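Local coordinates for protein Protease/Reverse transcriptase/ribonuclease H (Eastern chimpanzee simian foamy virus, PDB 7KSF) that combines aspartic protease, reverse transcriptase and ribonuclease H in one foamy virus polyprotein and probably copies the viral genome into DNA, at residues Q161-I166 and T196-V201. The protein carries 1 engineered substitution. Numbering follows the deposited sequence.
Sequences QKQYPI and TPVYPV
Q163 and V198 make the polar link between the loop segment 161-166 and the start of strand 198-202, two segments that run in nearly the same direction, 17° apart. The backbone N of V198 donates to OE1 of Q163 at 2.9 Å, lying in the plane of the carboxamide and on a lone pair of OE1. CG of Q163 is anti to the backbone N (chi1 175°), and the bend at chi2 brings CD close to V198. NE2 donates to O of Y164 at 2.8 Å in a bent bond, the acceptor tilted 27° out of the amide plane. Both ends of the amide thus have a partner, consistent with a defined orientation.

The remaining contacts are van der Waals. CG1 of V198 sits above the carboxamide plane, displaced toward OE1 and NE2 and 3.5 Å from CD of Q163. Upstream, CB of Q161 rests 3.6 Å from CG of P197, with CD of the same ring equally near. At the other end, CG2 of I166 approaches O of V198 at 3.6 Å, and CB of I166 meets CG of P200 at 4.1 Å.

Strand 198-202 pairs antiparallel with strand 208-212, Y199 being backbone hydrogen-bonded to V211 and V198 packing on M210 and L212. This probably corresponds to the fingers hairpin of retroviral reverse transcriptases. A backbone bond of Q161 with N195 also holds the loop, but between the two segments a side-chain amide stands in for a backbone acceptor.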
ATOM      1  N   GLN A 161      11.351  10.470  29.262  1.00 92.69           N
ATOM      2  CA  GLN A 161      10.963  11.666  28.530  1.00 93.21           C
ATOM      3  C   GLN A 161       9.700  12.259  29.134  1.00 88.29           C
ATOM      4  O   GLN A 161       8.760  11.535  29.475  1.00 90.12           O
ATOM      5  CB  GLN A 161      10.735  11.344  27.055  1.00 97.74           C
ATOM      6  CG  GLN A 161      12.009  11.095  26.272  1.00 97.95           C
ATOM      7  CD  GLN A 161      12.780  12.374  26.004  1.00114.40           C
ATOM      8  OE1 GLN A 161      12.194  13.454  25.897  1.00108.56           O
ATOM      9  NE2 GLN A 161      14.097  12.258  25.899  1.00121.38           N
ATOM     10  N   LYS A 162       9.689  13.577  29.278  1.00 90.80           N
ATOM     11  CA  LYS A 162       8.485  14.261  29.718  1.00 98.78           C
ATOM     12  C   LYS A 162       7.442  14.238  28.610  1.00117.75           C
ATOM     13  O   LYS A 162       7.767  14.379  27.427  1.00116.12           O
ATOM     14  CB  LYS A 162       8.810  15.698  30.120  1.00107.69           C
ATOM     15  CG  LYS A 162       9.666  15.815  31.371  1.00101.46           C
ATOM     16  CD  LYS A 162       9.836  17.269  31.766  1.00 95.16           C
ATOM     17  CE  LYS A 162      10.484  17.409  33.128  1.00 95.74           C
ATOM     18  NZ  LYS A 162      10.512  18.836  33.539  1.00 96.26           N
ATOM     19  N   GLN A 163       6.184  14.047  28.997  1.00121.17           N
ATOM     20  CA  GLN A 163       5.075  13.944  28.053  1.00 91.47           C
ATOM     21  C   GLN A 163       4.400  15.303  27.922  1.00 89.33           C
ATOM     22  O   GLN A 163       3.802  15.805  28.880  1.00 89.48           O
ATOM     23  CB  GLN A 163       4.076  12.883  28.508  1.00 87.56           C
ATOM     24  CG  GLN A 163       2.844  12.803  27.633  1.00 85.90           C
ATOM     25  CD  GLN A 163       3.185  12.492  26.192  1.00 88.79           C
ATOM     26  OE1 GLN A 163       3.968  11.586  25.910  1.00100.48           O
ATOM     27  NE2 GLN A 163       2.600  13.249  25.269  1.00 86.63           N
ATOM     28  N   TYR A 164       4.495  15.894  26.738  1.00 88.87           N
ATOM     29  CA  TYR A 164       3.854  17.170  26.470  1.00 88.16           C
ATOM     30  C   TYR A 164       2.372  16.969  26.157  1.00 92.09           C
ATOM     31  O   TYR A 164       1.972  15.908  25.669  1.00 90.00           O
ATOM     32  CB  TYR A 164       4.536  17.873  25.300  1.00 93.16           C
ATOM     33  CG  TYR A 164       5.917  18.402  25.620  1.00 99.06           C
ATOM     34  CD1 TYR A 164       6.871  18.559  24.624  1.00 93.92           C
ATOM     35  CD2 TYR A 164       6.262  18.753  26.919  1.00 98.02           C
ATOM     36  CE1 TYR A 164       8.131  19.046  24.914  1.00 98.29           C
ATOM     37  CE2 TYR A 164       7.520  19.240  27.218  1.00 98.36           C
ATOM     38  CZ  TYR A 164       8.449  19.384  26.212  1.00109.77           C
ATOM     39  OH  TYR A 164       9.704  19.870  26.504  1.00127.87           O
ATOM     40  N   PRO A 165       1.535  17.964  26.447  1.00 87.14           N
ATOM     41  CA  PRO A 165       0.110  17.853  26.112  1.00 84.07           C
ATOM     42  C   PRO A 165       0.033  17.575  24.616  1.00 88.15           C
ATOM     43  O   PRO A 165       0.910  17.971  23.844  1.00100.07           O
ATOM     44  CB  PRO A 165      -0.484  19.165  26.634  1.00 83.52           C
ATOM     45  CG  PRO A 165       0.467  19.614  27.691  1.00 86.15           C
ATOM     46  CD  PRO A 165       1.824  19.184  27.224  1.00 85.28           C
ATOM     47  N   ILE A 166      -1.033  16.887  24.215  1.00 88.28           N
ATOM     48  CA  ILE A 166      -1.193  16.467  22.826  1.00 81.91           C
ATOM     49  C   ILE A 166      -2.512  17.072  22.364  1.00 84.20           C
ATOM     50  O   ILE A 166      -3.177  17.795  23.117  1.00 94.78           O
ATOM     51  CB  ILE A 166      -1.178  14.948  22.586  1.00 80.39           C
ATOM     52  CG1 ILE A 166      -2.359  14.286  23.297  1.00 79.59           C
ATOM     53  CG2 ILE A 166       0.137  14.353  23.063  1.00 89.71           C
ATOM     54  CD1 ILE A 166      -2.475  12.806  23.025  1.00 83.76           C
ATOM     55  N   THR A 196       8.025   7.314  27.585  1.00 81.27           N
ATOM     56  CA  THR A 196       8.153   7.513  26.153  1.00 79.43           C
ATOM     57  C   THR A 196       7.124   8.522  25.658  1.00 81.78           C
ATOM     58  O   THR A 196       5.953   8.448  26.046  1.00 88.99           O
ATOM     59  CB  THR A 196       7.972   6.178  25.406  1.00 76.78           C
ATOM     60  OG1 THR A 196       9.128   5.354  25.604  1.00 76.79           O
ATOM     61  CG2 THR A 196       7.770   6.405  23.916  1.00 76.81           C
ATOM     62  N   PRO A 197       7.523   9.473  24.816  1.00 78.28           N
ATOM     63  CA  PRO A 197       6.544  10.414  24.267  1.00 78.16           C
ATOM     64  C   PRO A 197       5.570   9.710  23.340  1.00 81.92           C
ATOM     65  O   PRO A 197       5.917   8.750  22.647  1.00 77.88           O
ATOM     66  CB  PRO A 197       7.409  11.424  23.496  1.00 78.18           C
ATOM     67  CG  PRO A 197       8.797  11.224  24.007  1.00 79.05           C
ATOM     68  CD  PRO A 197       8.888   9.776  24.365  1.00 82.13           C
ATOM     69  N   VAL A 198       4.334  10.203  23.338  1.00 83.21           N
ATOM     70  CA  VAL A 198       3.268   9.674  22.499  1.00 80.32           C
ATOM     71  C   VAL A 198       2.775  10.789  21.586  1.00 77.82           C
ATOM     72  O   VAL A 198       2.643  11.941  22.014  1.00 78.10           O
ATOM     73  CB  VAL A 198       2.114   9.085  23.343  1.00 77.64           C
ATOM     74  CG1 VAL A 198       1.498  10.150  24.237  1.00 78.43           C
ATOM     75  CG2 VAL A 198       1.061   8.452  22.448  1.00 76.88           C
ATOM     76  N   TYR A 199       2.532  10.450  20.320  1.00 78.41           N
ATOM     77  CA  TYR A 199       2.102  11.410  19.318  1.00 79.78           C
ATOM     78  C   TYR A 199       0.861  10.903  18.599  1.00 80.97           C
ATOM     79  O   TYR A 199       0.734   9.697  18.349  1.00 79.41           O
ATOM     80  CB  TYR A 199       3.209  11.665  18.290  1.00 86.26           C
ATOM     81  CG  TYR A 199       4.432  12.335  18.856  1.00 84.54           C
ATOM     82  CD1 TYR A 199       4.512  13.717  18.937  1.00 84.51           C
ATOM     83  CD2 TYR A 199       5.511  11.589  19.308  1.00 77.25           C
ATOM     84  CE1 TYR A 199       5.632  14.338  19.453  1.00 95.16           C
ATOM     85  CE2 TYR A 199       6.635  12.199  19.827  1.00 84.63           C
ATOM     86  CZ  TYR A 199       6.691  13.575  19.897  1.00 88.94           C
ATOM     87  OH  TYR A 199       7.807  14.194  20.414  1.00 94.52           O
ATOM     88  N   PRO A 200      -0.073  11.790  18.254  1.00 78.95           N
ATOM     89  CA  PRO A 200      -1.238  11.367  17.473  1.00 80.32           C
ATOM     90  C   PRO A 200      -1.148  11.758  16.006  1.00 81.31           C
ATOM     91  O   PRO A 200      -0.702  12.863  15.679  1.00 81.07           O
ATOM     92  CB  PRO A 200      -2.396  12.094  18.172  1.00 91.13           C
ATOM     93  CG  PRO A 200      -1.743  13.308  18.840  1.00 81.12           C
ATOM     94  CD  PRO A 200      -0.240  13.154  18.778  1.00 78.72           C
ATOM     95  N   VAL A 201      -1.570  10.866  15.117  1.00 82.20           N
ATOM     96  CA  VAL A 201      -1.607  11.161  13.685  1.00 83.29           C
ATOM     97  C   VAL A 201      -2.984  10.793  13.147  1.00 96.98           C
ATOM     98  O   VAL A 201      -3.594   9.823  13.619  1.00 97.68           O
ATOM     99  CB  VAL A 201      -0.487  10.429  12.930  1.00 83.26           C
ATOM    100  CG1 VAL A 201       0.870  10.982  13.330  1.00 96.59           C
ATOM    101  CG2 VAL A 201      -0.553   8.932  13.188  1.00 84.01           C
TER